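Local structure of lipoteichoic acid primase (Listeria monocytogenes, 4UOP) at residues B[39-44]-B[337-342]; B[75-80]-B[298-303]; B[368-373]-B[418-423]. The protein belongs to the sulfatase family of alpha/beta enzymes and holds a magnesium ion in its extracellular catalytic domain. All blocks are in the same frame, centred on the assembly; numbering follows the deposited sequence.

Contact 1: residues B[39-44]-B[337-342]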
ATOM      1  N   ASP B  39     -11.896   2.904 -25.536  1.00 29.42           N
ATOM      2  CA  ASP B  39     -11.796   4.276 -26.045  1.00 30.38           C
ATOM      3  C   ASP B  39     -10.983   5.181 -25.124  1.00 28.51           C
ATOM      4  O   ASP B  39     -10.186   5.987 -25.594  1.00 29.60           O
ATOM      5  CB  ASP B  39     -13.198   4.889 -26.241  1.00 33.16           C
ATOM      6  CG  ASP B  39     -13.954   4.282 -27.416  1.00 37.03           C
ATOM      7  OD1 ASP B  39     -13.329   3.640 -28.292  1.00 40.52           O
ATOM      8  OD2 ASP B  39     -15.196   4.461 -27.469  1.00 41.99           O
ATOM      9  N   ILE B  40     -11.187   5.056 -23.816  1.00 28.06           N
ATOM     10  CA  ILE B  40     -10.404   5.819 -22.840  1.00 28.68           C
ATOM     11  C   ILE B  40      -8.903   5.501 -22.958  1.00 27.77           C
ATOM     12  O   ILE B  40      -8.075   6.412 -22.970  1.00 25.16           O
ATOM     13  CB  ILE B  40     -10.900   5.576 -21.398  1.00 29.20           C
ATOM     14  CG1 ILE B  40     -12.285   6.213 -21.207  1.00 29.47           C
ATOM     15  CG2 ILE B  40      -9.919   6.149 -20.382  1.00 29.98           C
ATOM     16  CD1 ILE B  40     -13.023   5.717 -19.986  1.00 30.28           C
ATOM     17  N   LYS B  41      -8.560   4.217 -23.075  1.00 26.83           N
ATOM     18  CA  LYS B  41      -7.155   3.819 -23.203  1.00 26.88           C
ATOM     19  C   LYS B  41      -6.545   4.373 -24.487  1.00 26.71           C
ATOM     20  O   LYS B  41      -5.400   4.795 -24.502  1.00 26.50           O
ATOM     21  CB  LYS B  41      -6.995   2.297 -23.154  1.00 27.40           C
ATOM     22  CG  LYS B  41      -5.531   1.864 -23.021  1.00 27.17           C
ATOM     23  CD  LYS B  41      -5.401   0.396 -22.678  1.00 27.47           C
ATOM     24  CE  LYS B  41      -3.957   0.013 -22.336  1.00 27.19           C
ATOM     25  NZ  LYS B  41      -3.852  -1.460 -22.090  1.00 27.37           N
ATOM     26  N   GLY B  42      -7.330   4.388 -25.557  1.00 26.97           N
ATOM     27  CA  GLY B  42      -6.924   5.025 -26.791  1.00 26.84           C
ATOM     28  C   GLY B  42      -5.847   4.299 -27.565  1.00 26.83           C
ATOM     29  O   GLY B  42      -5.173   4.910 -28.372  1.00 27.70           O
ATOM     30  N   VAL B  43      -5.667   3.002 -27.318  1.00 25.30           N
ATOM     31  CA  VAL B  43      -4.691   2.225 -28.076  1.00 24.65           C
ATOM     32  C   VAL B  43      -5.413   1.598 -29.260  1.00 25.15           C
ATOM     33  O   VAL B  43      -6.472   1.015 -29.095  1.00 27.10           O
ATOM     34  CB  VAL B  43      -4.037   1.126 -27.213  1.00 24.06           C
ATOM     35  CG1 VAL B  43      -3.170   0.226 -28.067  1.00 24.15           C
ATOM     36  CG2 VAL B  43      -3.212   1.764 -26.113  1.00 23.83           C
ATOM     37  N   SER B  44      -4.836   1.720 -30.449  1.00 25.70           N
ATOM     38  CA  SER B  44      -5.494   1.249 -31.652  1.00 27.00           C
ATOM     39  C   SER B  44      -5.232  -0.254 -31.804  1.00 26.89           C
ATOM     40  O   SER B  44      -4.076  -0.678 -31.869  1.00 25.75           O
ATOM     41  CB  SER B  44      -4.983   2.036 -32.865  1.00 28.73           C
ATOM     42  OG  SER B  44      -5.616   1.600 -34.053  1.00 30.09           O
ATOM     43  N   GLY B 337       2.006  -5.239 -20.364  1.00 18.74           N
ATOM     44  CA  GLY B 337       2.076  -5.504 -18.936  1.00 18.94           C
ATOM     45  C   GLY B 337       1.218  -6.691 -18.582  1.00 18.32           C
ATOM     46  O   GLY B 337       0.530  -7.263 -19.445  1.00 17.95           O
ATOM     47  N   GLU B 338       1.262  -7.093 -17.315  1.00 17.99           N
ATOM     48  CA  GLU B 338       0.534  -8.285 -16.901  1.00 18.30           C
ATOM     49  C   GLU B 338      -0.973  -8.193 -17.222  1.00 17.83           C
ATOM     50  O   GLU B 338      -1.572  -9.185 -17.575  1.00 17.00           O
ATOM     51  CB  GLU B 338       0.785  -8.596 -15.435  1.00 18.41           C
ATOM     52  CG  GLU B 338       2.141  -9.276 -15.252  1.00 18.59           C
ATOM     53  CD  GLU B 338       2.770  -9.092 -13.886  1.00 19.64           C
ATOM     54  OE1 GLU B 338       2.557  -8.046 -13.220  1.00 19.43           O
ATOM     55  OE2 GLU B 338       3.531 -10.001 -13.503  1.00 18.80           O
ATOM     56  N   ILE B 339      -1.550  -7.011 -17.125  1.00 19.14           N
ATOM     57  CA  ILE B 339      -2.965  -6.845 -17.500  1.00 21.61           C
ATOM     58  C   ILE B 339      -3.284  -7.184 -18.957  1.00 20.16           C
ATOM     59  O   ILE B 339      -4.461  -7.368 -19.303  1.00 21.26           O
ATOM     60  CB  ILE B 339      -3.487  -5.423 -17.223  1.00 24.36           C
ATOM     61  CG1 ILE B 339      -2.637  -4.376 -17.949  1.00 26.11           C
ATOM     62  CG2 ILE B 339      -3.559  -5.170 -15.732  1.00 26.54           C
ATOM     63  CD1 ILE B 339      -3.327  -3.039 -18.064  1.00 28.97           C
ATOM     64  N   ASP B 340      -2.267  -7.207 -19.813  1.00 19.44           N
ATOM     65  CA  ASP B 340      -2.445  -7.482 -21.243  1.00 19.73           C
ATOM     66  C   ASP B 340      -2.430  -8.964 -21.618  1.00 19.35           C
ATOM     67  O   ASP B 340      -2.708  -9.318 -22.758  1.00 18.07           O
ATOM     68  CB  ASP B 340      -1.371  -6.745 -22.046  1.00 20.77           C
ATOM     69  CG  ASP B 340      -1.408  -5.229 -21.822  1.00 22.77           C
ATOM     70  OD1 ASP B 340      -2.527  -4.657 -21.901  1.00 24.81           O
ATOM     71  OD2 ASP B 340      -0.344  -4.621 -21.534  1.00 22.58           O
ATOM     72  N   ILE B 341      -2.083  -9.841 -20.669  1.00 17.86           N
ATOM     73  CA  ILE B 341      -1.958 -11.254 -21.005  1.00 18.11           C
ATOM     74  C   ILE B 341      -3.296 -11.869 -21.443  1.00 19.07           C
ATOM     75  O   ILE B 341      -3.335 -12.591 -22.443  1.00 19.29           O
ATOM     76  CB  ILE B 341      -1.273 -12.057 -19.877  1.00 17.82           C
ATOM     77  CG1 ILE B 341       0.196 -11.615 -19.788  1.00 18.81           C
ATOM     78  CG2 ILE B 341      -1.387 -13.549 -20.160  1.00 18.66           C
ATOM     79  CD1 ILE B 341       1.009 -12.237 -18.651  1.00 17.95           C
ATOM     80  N   MET B 342      -4.391 -11.549 -20.754  1.00 19.10           N
ATOM     81  CA  MET B 342      -5.697 -12.157 -21.096  1.00 19.71           C
ATOM     82  C   MET B 342      -6.162 -11.818 -22.524  1.00 19.25           C
ATOM     83  O   MET B 342      -6.409 -12.729 -23.312  1.00 17.91           O
ATOM     84  CB  MET B 342      -6.779 -11.784 -20.087  1.00 20.10           C
ATOM     85  CG  MET B 342      -8.141 -12.313 -20.489  1.00 23.11           C
ATOM     86  SD  MET B 342      -9.443 -11.970 -19.315  1.00 27.04           S
ATOM     87  CE  MET B 342     -10.827 -12.660 -20.227  1.00 27.49           C
TER
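Lys41, in the last turn of helix 34-41, and Asp340, just before Ile341 in the segment running into helix 341-348, leave a wide gap between their backbones, CA of Lys41 to CA of Asp340 being 12.4 Å. The lysine side chain covers about half of it. Its CG stands opposite the backbone N (chi1 -169°) and the chain beyond is fully extended, carrying NZ of Lys41 to 3.5 Å from OD1 of Asp340, a rather long salt bridge. The exact place of NZ is somewhat unsure; the ammonium also bonds to Thr361 OG1, its main partner, and to Phe359 O. Ile339 lends an apolar neighbour, its CD1 4.4 Å from NZ of Lys41.

The carboxylate is gripped at both oxygens. OD1 of Asp340 takes the N-H of Thr361, and OD2 of Asp340 accepts from Gly337 N at 2.7 Å, on its anti side and 19° out of the carboxylate plane. Asp340 N returns a bond to Gly337 O, which ties the turn at both ends and probably fixes the carboxylate's rotation. The result is a buried but long salt bridge, set in a network with Thr361 and Phe359, joining helix 34-41 to the approach of helix 341-348 in the sulfatase-family fold.

Contact 2: residues B[75-80]-B[298-303]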
ATOM      1  N   VAL B  75      22.038 -13.698 -18.505  1.00 25.03           N
ATOM      2  CA  VAL B  75      23.280 -13.256 -17.890  1.00 27.04           C
ATOM      3  C   VAL B  75      24.200 -14.464 -17.794  1.00 28.14           C
ATOM      4  O   VAL B  75      23.734 -15.580 -17.594  1.00 26.53           O
ATOM      5  CB  VAL B  75      22.989 -12.669 -16.479  1.00 27.10           C
ATOM      6  CG1 VAL B  75      24.204 -12.735 -15.566  1.00 26.93           C
ATOM      7  CG2 VAL B  75      22.487 -11.231 -16.602  1.00 27.73           C
ATOM      8  N   LYS B  76      25.501 -14.235 -17.961  1.00 31.04           N
ATOM      9  CA  LYS B  76      26.511 -15.273 -17.749  1.00 32.62           C
ATOM     10  C   LYS B  76      27.451 -14.834 -16.635  1.00 32.94           C
ATOM     11  O   LYS B  76      27.916 -13.696 -16.635  1.00 32.41           O
ATOM     12  CB  LYS B  76      27.326 -15.505 -19.018  1.00 35.47           C
ATOM     13  CG  LYS B  76      26.628 -16.337 -20.066  1.00 39.27           C
ATOM     14  CD  LYS B  76      27.519 -16.510 -21.285  1.00 42.22           C
ATOM     15  CE  LYS B  76      26.852 -17.372 -22.340  1.00 44.94           C
ATOM     16  NZ  LYS B  76      26.616 -18.765 -21.871  1.00 47.61           N
ATOM     17  N   ILE B  77      27.706 -15.729 -15.682  1.00 34.22           N
ATOM     18  CA  ILE B  77      28.660 -15.489 -14.604  1.00 37.59           C
ATOM     19  C   ILE B  77      29.858 -16.400 -14.863  1.00 40.42           C
ATOM     20  O   ILE B  77      29.756 -17.612 -14.698  1.00 37.49           O
ATOM     21  CB  ILE B  77      28.064 -15.823 -13.216  1.00 38.78           C
ATOM     22  CG1 ILE B  77      26.772 -15.040 -12.951  1.00 39.14           C
ATOM     23  CG2 ILE B  77      29.078 -15.556 -12.112  1.00 38.84           C
ATOM     24  CD1 ILE B  77      26.926 -13.537 -12.907  1.00 41.12           C
ATOM     25  N   ASN B  78      30.973 -15.817 -15.304  1.00 45.63           N
ATOM     26  CA  ASN B  78      32.175 -16.578 -15.671  1.00 47.96           C
ATOM     27  C   ASN B  78      31.850 -17.726 -16.622  1.00 44.71           C
ATOM     28  O   ASN B  78      32.192 -18.876 -16.364  1.00 46.46           O
ATOM     29  CB  ASN B  78      32.892 -17.119 -14.417  1.00 51.36           C
ATOM     30  CG  ASN B  78      33.459 -16.020 -13.534  1.00 53.87           C
ATOM     31  OD1 ASN B  78      33.628 -14.880 -13.963  1.00 57.26           O
ATOM     32  ND2 ASN B  78      33.770 -16.367 -12.287  1.00 56.97           N
ATOM     33  N   GLY B  79      31.149 -17.408 -17.703  1.00 42.26           N
ATOM     34  CA  GLY B  79      30.740 -18.409 -18.684  1.00 39.92           C
ATOM     35  C   GLY B  79      29.531 -19.264 -18.320  1.00 36.92           C
ATOM     36  O   GLY B  79      29.055 -20.023 -19.158  1.00 39.84           O
ATOM     37  N   GLN B  80      29.026 -19.156 -17.089  1.00 34.70           N
ATOM     38  CA  GLN B  80      27.879 -19.965 -16.644  1.00 32.84           C
ATOM     39  C   GLN B  80      26.558 -19.202 -16.861  1.00 31.23           C
ATOM     40  O   GLN B  80      26.344 -18.149 -16.252  1.00 30.36           O
ATOM     41  CB  GLN B  80      28.015 -20.313 -15.162  1.00 34.71           C
ATOM     42  CG  GLN B  80      29.320 -20.999 -14.752  1.00 34.69           C
ATOM     43  CD  GLN B  80      29.616 -20.841 -13.270  1.00 34.43           C
ATOM     44  OE1 GLN B  80      29.272 -21.701 -12.465  1.00 35.03           O
ATOM     45  NE2 GLN B  80      30.224 -19.715 -12.897  1.00 35.44           N
ATOM     46  N   LYS B 298      27.244  -4.190 -10.088  1.00 28.56           N
ATOM     47  CA  LYS B 298      26.473  -3.626 -11.207  1.00 29.71           C
ATOM     48  C   LYS B 298      26.897  -4.176 -12.572  1.00 29.43           C
ATOM     49  O   LYS B 298      26.076  -4.247 -13.483  1.00 29.09           O
ATOM     50  CB  LYS B 298      26.518  -2.098 -11.197  1.00 31.41           C
ATOM     51  CG  LYS B 298      25.679  -1.510 -10.086  1.00 33.09           C
ATOM     52  CD  LYS B 298      25.597   0.001 -10.167  1.00 34.63           C
ATOM     53  CE  LYS B 298      24.939   0.549  -8.913  1.00 36.38           C
ATOM     54  NZ  LYS B 298      24.760   2.022  -8.988  1.00 37.81           N
ATOM     55  N   LYS B 299      28.147  -4.625 -12.712  1.00 26.41           N
ATOM     56  CA  LYS B 299      28.582  -5.236 -13.985  1.00 26.50           C
ATOM     57  C   LYS B 299      27.838  -6.532 -14.369  1.00 24.54           C
ATOM     58  O   LYS B 299      27.955  -6.996 -15.509  1.00 25.18           O
ATOM     59  CB  LYS B 299      30.079  -5.521 -13.975  1.00 28.16           C
ATOM     60  CG  LYS B 299      30.495  -6.650 -13.050  1.00 28.83           C
ATOM     61  CD  LYS B 299      31.965  -7.010 -13.250  1.00 31.13           C
ATOM     62  CE  LYS B 299      32.434  -8.016 -12.221  1.00 31.60           C
ATOM     63  NZ  LYS B 299      32.552  -7.424 -10.857  1.00 32.39           N
ATOM     64  N   TYR B 300      27.107  -7.123 -13.420  1.00 24.02           N
ATOM     65  CA  TYR B 300      26.349  -8.339 -13.671  1.00 24.42           C
ATOM     66  C   TYR B 300      24.983  -8.094 -14.295  1.00 24.29           C
ATOM     67  O   TYR B 300      24.368  -9.032 -14.815  1.00 24.79           O
ATOM     68  CB  TYR B 300      26.202  -9.142 -12.384  1.00 26.30           C
ATOM     69  CG  TYR B 300      27.540  -9.611 -11.857  1.00 27.53           C
ATOM     70  CD1 TYR B 300      28.321 -10.498 -12.593  1.00 28.20           C
ATOM     71  CD2 TYR B 300      28.031  -9.154 -10.642  1.00 28.47           C
ATOM     72  CE1 TYR B 300      29.556 -10.924 -12.127  1.00 28.75           C
ATOM     73  CE2 TYR B 300      29.260  -9.574 -10.174  1.00 28.74           C
ATOM     74  CZ  TYR B 300      30.011 -10.460 -10.923  1.00 29.50           C
ATOM     75  OH  TYR B 300      31.236 -10.892 -10.470  1.00 30.59           O
ATOM     76  N   VAL B 301      24.514  -6.855 -14.222  1.00 22.71           N
ATOM     77  CA  VAL B 301      23.197  -6.501 -14.731  1.00 22.83           C
ATOM     78  C   VAL B 301      23.270  -6.520 -16.243  1.00 22.93           C
ATOM     79  O   VAL B 301      24.242  -6.026 -16.832  1.00 23.79           O
ATOM     80  CB  VAL B 301      22.762  -5.110 -14.232  1.00 21.89           C
ATOM     81  CG1 VAL B 301      21.391  -4.736 -14.793  1.00 22.41           C
ATOM     82  CG2 VAL B 301      22.755  -5.055 -12.711  1.00 21.95           C
ATOM     83  N   ASN B 302      22.274  -7.116 -16.879  1.00 22.24           N
ATOM     84  CA  ASN B 302      22.240  -7.200 -18.331  1.00 22.90           C
ATOM     85  C   ASN B 302      21.842  -5.842 -18.899  1.00 23.75           C
ATOM     86  O   ASN B 302      20.763  -5.341 -18.600  1.00 22.99           O
ATOM     87  CB  ASN B 302      21.258  -8.287 -18.771  1.00 22.56           C
ATOM     88  CG  ASN B 302      21.323  -8.593 -20.258  1.00 23.30           C
ATOM     89  OD1 ASN B 302      21.771  -7.785 -21.064  1.00 24.47           O
ATOM     90  ND2 ASN B 302      20.836  -9.757 -20.627  1.00 24.32           N
ATOM     91  N   ARG B 303      22.725  -5.259 -19.711  1.00 24.67           N
ATOM     92  CA  ARG B 303      22.505  -3.927 -20.269  1.00 25.08           C
ATOM     93  C   ARG B 303      22.081  -3.976 -21.723  1.00 25.10           C
ATOM     94  O   ARG B 303      21.894  -2.931 -22.350  1.00 26.24           O
ATOM     95  CB  ARG B 303      23.792  -3.099 -20.166  1.00 26.63           C
ATOM     96  CG  ARG B 303      24.346  -2.964 -18.757  1.00 27.01           C
ATOM     97  CD  ARG B 303      23.320  -2.376 -17.806  1.00 27.75           C
ATOM     98  NE  ARG B 303      23.895  -2.092 -16.495  1.00 28.17           N
ATOM     99  CZ  ARG B 303      23.217  -1.630 -15.448  1.00 28.64           C
ATOM    100  NH1 ARG B 303      21.914  -1.392 -15.547  1.00 29.06           N
ATOM    101  NH2 ARG B 303      23.839  -1.424 -14.287  1.00 29.40           N
TER
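Val75 and Ile77, on the first arm of a tight beta hairpin, pack against Tyr300 and Asn302 of the long loop that follows strand 277-283: an apolar, partly buried contact on the outer part of the domain. In sequence, 75-80 follows Glu66 and 298-303 follows Asp284 and His285, all of them magnesium ligands.

The backbones draw nearest at Val75 and Asn302, whose CA atoms are 6.2 Å apart. CG2 of Val75 does double duty there, lying 3.4 Å from the carbonyl O of Tyr300 and 3.9 Å from CB of Asn302, with the valine and asparagine side chains running antiparallel past one another. Farther along, the side chains of Ile77 and Tyr300 cross at about a right angle. CG1 of Ile77 is set beside the backbone N (chi1 -56°), and the methyl at its end, CD1, reaches 3.4 Å from CD1 of Tyr300, coming obliquely to the ring. One face of that ring carries CG of Lys299, 4.1 Å above its centre. Phe251 of helix 246-271 and Pro239 touch both Ile77 and Tyr300.

The hairpin itself is held by a type I' turn from Ile77 to Gln80. The O of Ile77 receives Gln80 N at 2.9 Å and, from the opposite face of its plane, the side-chain NE2 of Gln80 at 2.8 Å.

No hydrogen bond crosses between the segments. The polar ends find partners outside them: Tyr300 OH with Asp241, Asn302 OD1 with Ser304. Within the two segments the contact is therefore dispersive, a matter of methyl and ring packing, while Asn302 adds polar ties just before the hairpin, from ND2 to Thr73 O and through its backbone to Asn71.

Contact 3: residues B[368-373]-B[418-423]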
ATOM      1  N   ASN B 368       0.929   0.760 -30.320  1.00 22.19           N
ATOM      2  CA  ASN B 368       1.116   1.941 -29.490  1.00 24.33           C
ATOM      3  C   ASN B 368       0.623   1.709 -28.063  1.00 23.23           C
ATOM      4  O   ASN B 368       0.171   2.628 -27.394  1.00 23.20           O
ATOM      5  CB  ASN B 368       0.422   3.170 -30.124  1.00 26.73           C
ATOM      6  CG  ASN B 368      -1.068   2.954 -30.378  1.00 31.50           C
ATOM      7  OD1 ASN B 368      -1.553   1.819 -30.422  1.00 32.84           O
ATOM      8  ND2 ASN B 368      -1.799   4.052 -30.581  1.00 34.48           N
ATOM      9  N   ASN B 369       0.711   0.469 -27.590  1.00 21.74           N
ATOM     10  CA  ASN B 369       0.263   0.157 -26.231  1.00 21.42           C
ATOM     11  C   ASN B 369       1.135   0.873 -25.195  1.00 20.62           C
ATOM     12  O   ASN B 369       2.273   1.248 -25.477  1.00 21.84           O
ATOM     13  CB  ASN B 369       0.251  -1.355 -26.009  1.00 20.29           C
ATOM     14  CG  ASN B 369      -0.460  -1.760 -24.735  1.00 20.75           C
ATOM     15  OD1 ASN B 369      -1.438  -1.141 -24.321  1.00 19.97           O
ATOM     16  ND2 ASN B 369       0.026  -2.821 -24.114  1.00 21.11           N
ATOM     17  N   TYR B 370       0.564   1.135 -24.027  1.00 19.31           N
ATOM     18  CA  TYR B 370       1.325   1.679 -22.914  1.00 19.85           C
ATOM     19  C   TYR B 370       0.809   1.068 -21.629  1.00 18.85           C
ATOM     20  O   TYR B 370      -0.261   0.479 -21.611  1.00 20.35           O
ATOM     21  CB  TYR B 370       1.247   3.210 -22.884  1.00 20.04           C
ATOM     22  CG  TYR B 370      -0.141   3.757 -22.722  1.00 20.62           C
ATOM     23  CD1 TYR B 370      -0.973   3.913 -23.824  1.00 21.20           C
ATOM     24  CD2 TYR B 370      -0.623   4.122 -21.477  1.00 20.62           C
ATOM     25  CE1 TYR B 370      -2.248   4.392 -23.685  1.00 21.80           C
ATOM     26  CE2 TYR B 370      -1.909   4.621 -21.333  1.00 22.27           C
ATOM     27  CZ  TYR B 370      -2.707   4.756 -22.446  1.00 23.06           C
ATOM     28  OH  TYR B 370      -3.981   5.252 -22.327  1.00 24.93           O
ATOM     29  N   VAL B 371       1.585   1.186 -20.563  1.00 18.81           N
ATOM     30  CA  VAL B 371       1.271   0.513 -19.311  1.00 17.87           C
ATOM     31  C   VAL B 371       1.253   1.495 -18.147  1.00 18.15           C
ATOM     32  O   VAL B 371       2.324   1.938 -17.700  1.00 17.39           O
ATOM     33  CB  VAL B 371       2.306  -0.598 -19.008  1.00 17.59           C
ATOM     34  CG1 VAL B 371       1.881  -1.371 -17.786  1.00 17.21           C
ATOM     35  CG2 VAL B 371       2.459  -1.529 -20.204  1.00 18.56           C
ATOM     36  N   PRO B 372       0.045   1.841 -17.647  1.00 18.49           N
ATOM     37  CA  PRO B 372      -0.076   2.631 -16.427  1.00 17.97           C
ATOM     38  C   PRO B 372       0.506   1.918 -15.202  1.00 18.61           C
ATOM     39  O   PRO B 372       0.384   0.697 -15.093  1.00 17.56           O
ATOM     40  CB  PRO B 372      -1.587   2.804 -16.272  1.00 19.12           C
ATOM     41  CG  PRO B 372      -2.116   2.669 -17.654  1.00 19.05           C
ATOM     42  CD  PRO B 372      -1.272   1.601 -18.265  1.00 19.12           C
ATOM     43  N   GLU B 373       1.098   2.688 -14.285  1.00 18.49           N
ATOM     44  CA  GLU B 373       1.646   2.150 -13.043  1.00 19.42           C
ATOM     45  C   GLU B 373       1.122   2.929 -11.857  1.00 21.35           C
ATOM     46  O   GLU B 373       0.734   4.079 -11.996  1.00 22.87           O
ATOM     47  CB  GLU B 373       3.169   2.218 -13.080  1.00 19.88           C
ATOM     48  CG  GLU B 373       3.787   1.379 -14.190  1.00 20.54           C
ATOM     49  CD  GLU B 373       3.750  -0.111 -13.925  1.00 20.63           C
ATOM     50  OE1 GLU B 373       3.476  -0.528 -12.785  1.00 22.06           O
ATOM     51  OE2 GLU B 373       4.006  -0.880 -14.868  1.00 20.27           O
ATOM     52  N   PHE B 418      -1.212  10.553 -19.897  1.00 23.33           N
ATOM     53  CA  PHE B 418      -1.297  10.813 -18.464  1.00 24.47           C
ATOM     54  C   PHE B 418      -2.752  10.882 -18.015  1.00 23.76           C
ATOM     55  O   PHE B 418      -3.149  10.240 -17.039  1.00 22.21           O
ATOM     56  CB  PHE B 418      -0.564  12.111 -18.109  1.00 25.03           C
ATOM     57  CG  PHE B 418      -0.959  12.686 -16.780  1.00 26.16           C
ATOM     58  CD1 PHE B 418      -0.460  12.155 -15.603  1.00 26.14           C
ATOM     59  CD2 PHE B 418      -1.835  13.768 -16.714  1.00 27.67           C
ATOM     60  CE1 PHE B 418      -0.820  12.691 -14.379  1.00 27.60           C
ATOM     61  CE2 PHE B 418      -2.199  14.305 -15.498  1.00 28.06           C
ATOM     62  CZ  PHE B 418      -1.688  13.767 -14.327  1.00 28.94           C
ATOM     63  N   ASP B 419      -3.555  11.651 -18.750  1.00 24.43           N
ATOM     64  CA  ASP B 419      -4.981  11.768 -18.447  1.00 25.66           C
ATOM     65  C   ASP B 419      -5.710  10.433 -18.594  1.00 24.33           C
ATOM     66  O   ASP B 419      -6.492  10.047 -17.722  1.00 25.15           O
ATOM     67  CB  ASP B 419      -5.641  12.816 -19.361  1.00 27.51           C
ATOM     68  CG  ASP B 419      -5.209  14.238 -19.039  1.00 30.10           C
ATOM     69  OD1 ASP B 419      -4.910  14.540 -17.863  1.00 32.47           O
ATOM     70  OD2 ASP B 419      -5.198  15.074 -19.964  1.00 34.17           O
ATOM     71  N   ALA B 420      -5.469   9.739 -19.698  1.00 21.99           N
ATOM     72  CA  ALA B 420      -6.027   8.404 -19.908  1.00 22.17           C
ATOM     73  C   ALA B 420      -5.621   7.439 -18.799  1.00 22.15           C
ATOM     74  O   ALA B 420      -6.454   6.696 -18.279  1.00 23.25           O
ATOM     75  CB  ALA B 420      -5.594   7.859 -21.239  1.00 22.29           C
ATOM     76  N   SER B 421      -4.343   7.433 -18.441  1.00 22.41           N
ATOM     77  CA  SER B 421      -3.887   6.546 -17.359  1.00 22.84           C
ATOM     78  C   SER B 421      -4.665   6.781 -16.068  1.00 23.48           C
ATOM     79  O   SER B 421      -5.141   5.839 -15.436  1.00 25.17           O
ATOM     80  CB  SER B 421      -2.393   6.715 -17.121  1.00 22.54           C
ATOM     81  OG  SER B 421      -1.656   6.228 -18.222  1.00 22.76           O
ATOM     82  N   ARG B 422      -4.801   8.036 -15.659  1.00 24.33           N
ATOM     83  CA  ARG B 422      -5.513   8.323 -14.427  1.00 26.15           C
ATOM     84  C   ARG B 422      -6.980   7.912 -14.532  1.00 24.84           C
ATOM     85  O   ARG B 422      -7.534   7.366 -13.592  1.00 24.13           O
ATOM     86  CB  ARG B 422      -5.377   9.803 -14.038  1.00 27.65           C
ATOM     87  CG  ARG B 422      -3.951  10.188 -13.648  1.00 29.77           C
ATOM     88  CD  ARG B 422      -3.910  11.323 -12.641  1.00 32.64           C
ATOM     89  NE  ARG B 422      -4.601  12.514 -13.117  1.00 36.47           N
ATOM     90  CZ  ARG B 422      -4.593  13.692 -12.491  1.00 41.08           C
ATOM     91  NH1 ARG B 422      -3.921  13.856 -11.353  1.00 43.88           N
ATOM     92  NH2 ARG B 422      -5.253  14.719 -13.015  1.00 40.93           N
ATOM     93  N   LYS B 423      -7.599   8.174 -15.677  1.00 25.49           N
ATOM     94  CA  LYS B 423      -9.014   7.856 -15.860  1.00 27.31           C
ATOM     95  C   LYS B 423      -9.237   6.336 -15.881  1.00 26.70           C
ATOM     96  O   LYS B 423     -10.191   5.827 -15.291  1.00 27.13           O
ATOM     97  CB  LYS B 423      -9.535   8.493 -17.150  1.00 28.95           C
ATOM     98  CG  LYS B 423     -11.047   8.502 -17.251  1.00 31.44           C
ATOM     99  CD  LYS B 423     -11.509   9.454 -18.343  1.00 32.83           C
ATOM    100  CE  LYS B 423     -13.003   9.329 -18.599  1.00 36.94           C
ATOM    101  NZ  LYS B 423     -13.438  10.191 -19.743  1.00 38.56           N
TER
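Tyr370 turns its ring toward helix 412-433 so that Ser421 meets an edge and Ala420 the hydroxyl end. OG of Ser421 sits near the ring plane, 3.5 Å from CE2 of Tyr370. The Ala420 methyl arrives obliquely, its CB 3.3 Å from OH of Tyr370. In the tyrosine, CG lies between the backbone N and the carbonyl carbon (chi1 61°), which brings the ring toward the helix. The peptide O of Asn368 lies in the ring plane at another part of the edge.

Pro372 fills in beside the tyrosine. Its CG is 3.6 Å from OG of Ser421, and its CB and CG are each 4.1 Å from CB of Ser421, so the serine rests in the angle between the tyrosine edge and the proline ring. Neither neighbour bonds to that hydroxyl; OG of Ser421 is instead paired with Arg417 O, one turn back along its own helix.

OH of Tyr370 bonds to the carbonyl O of Lys41, at the end of helix 34-41. Strand 371-373, an edge of the five-stranded antiparallel sheet, thus lies against helix 412-433, which also presses Ser421 onto Tyr382 of the adjoining strand 381-383.

Overall arrangement
Contacts 1 and 3 are buried neighbours, their centres 9 Å apart, and both meet the end of helix 34-41: its last turn sends one lysine side chain toward 337-342 while its backbone meets the tyrosine of 368-373. A weak bond from Asn369 ND2 to Asp340 OD2 is a second link. Side chains of that helix also touch helix 412-433, so N-terminal helix, sheet edge and C-terminal helix form one packed region. Contact 2 stands apart, its centre 33 Å from each of the others, partly buried and nested within the chain loop closed by contact 1. Contact 1 is polar, built on a long salt bridge in a hydrogen-bond network, whereas contacts 2 and 3 rely on side-chain packing.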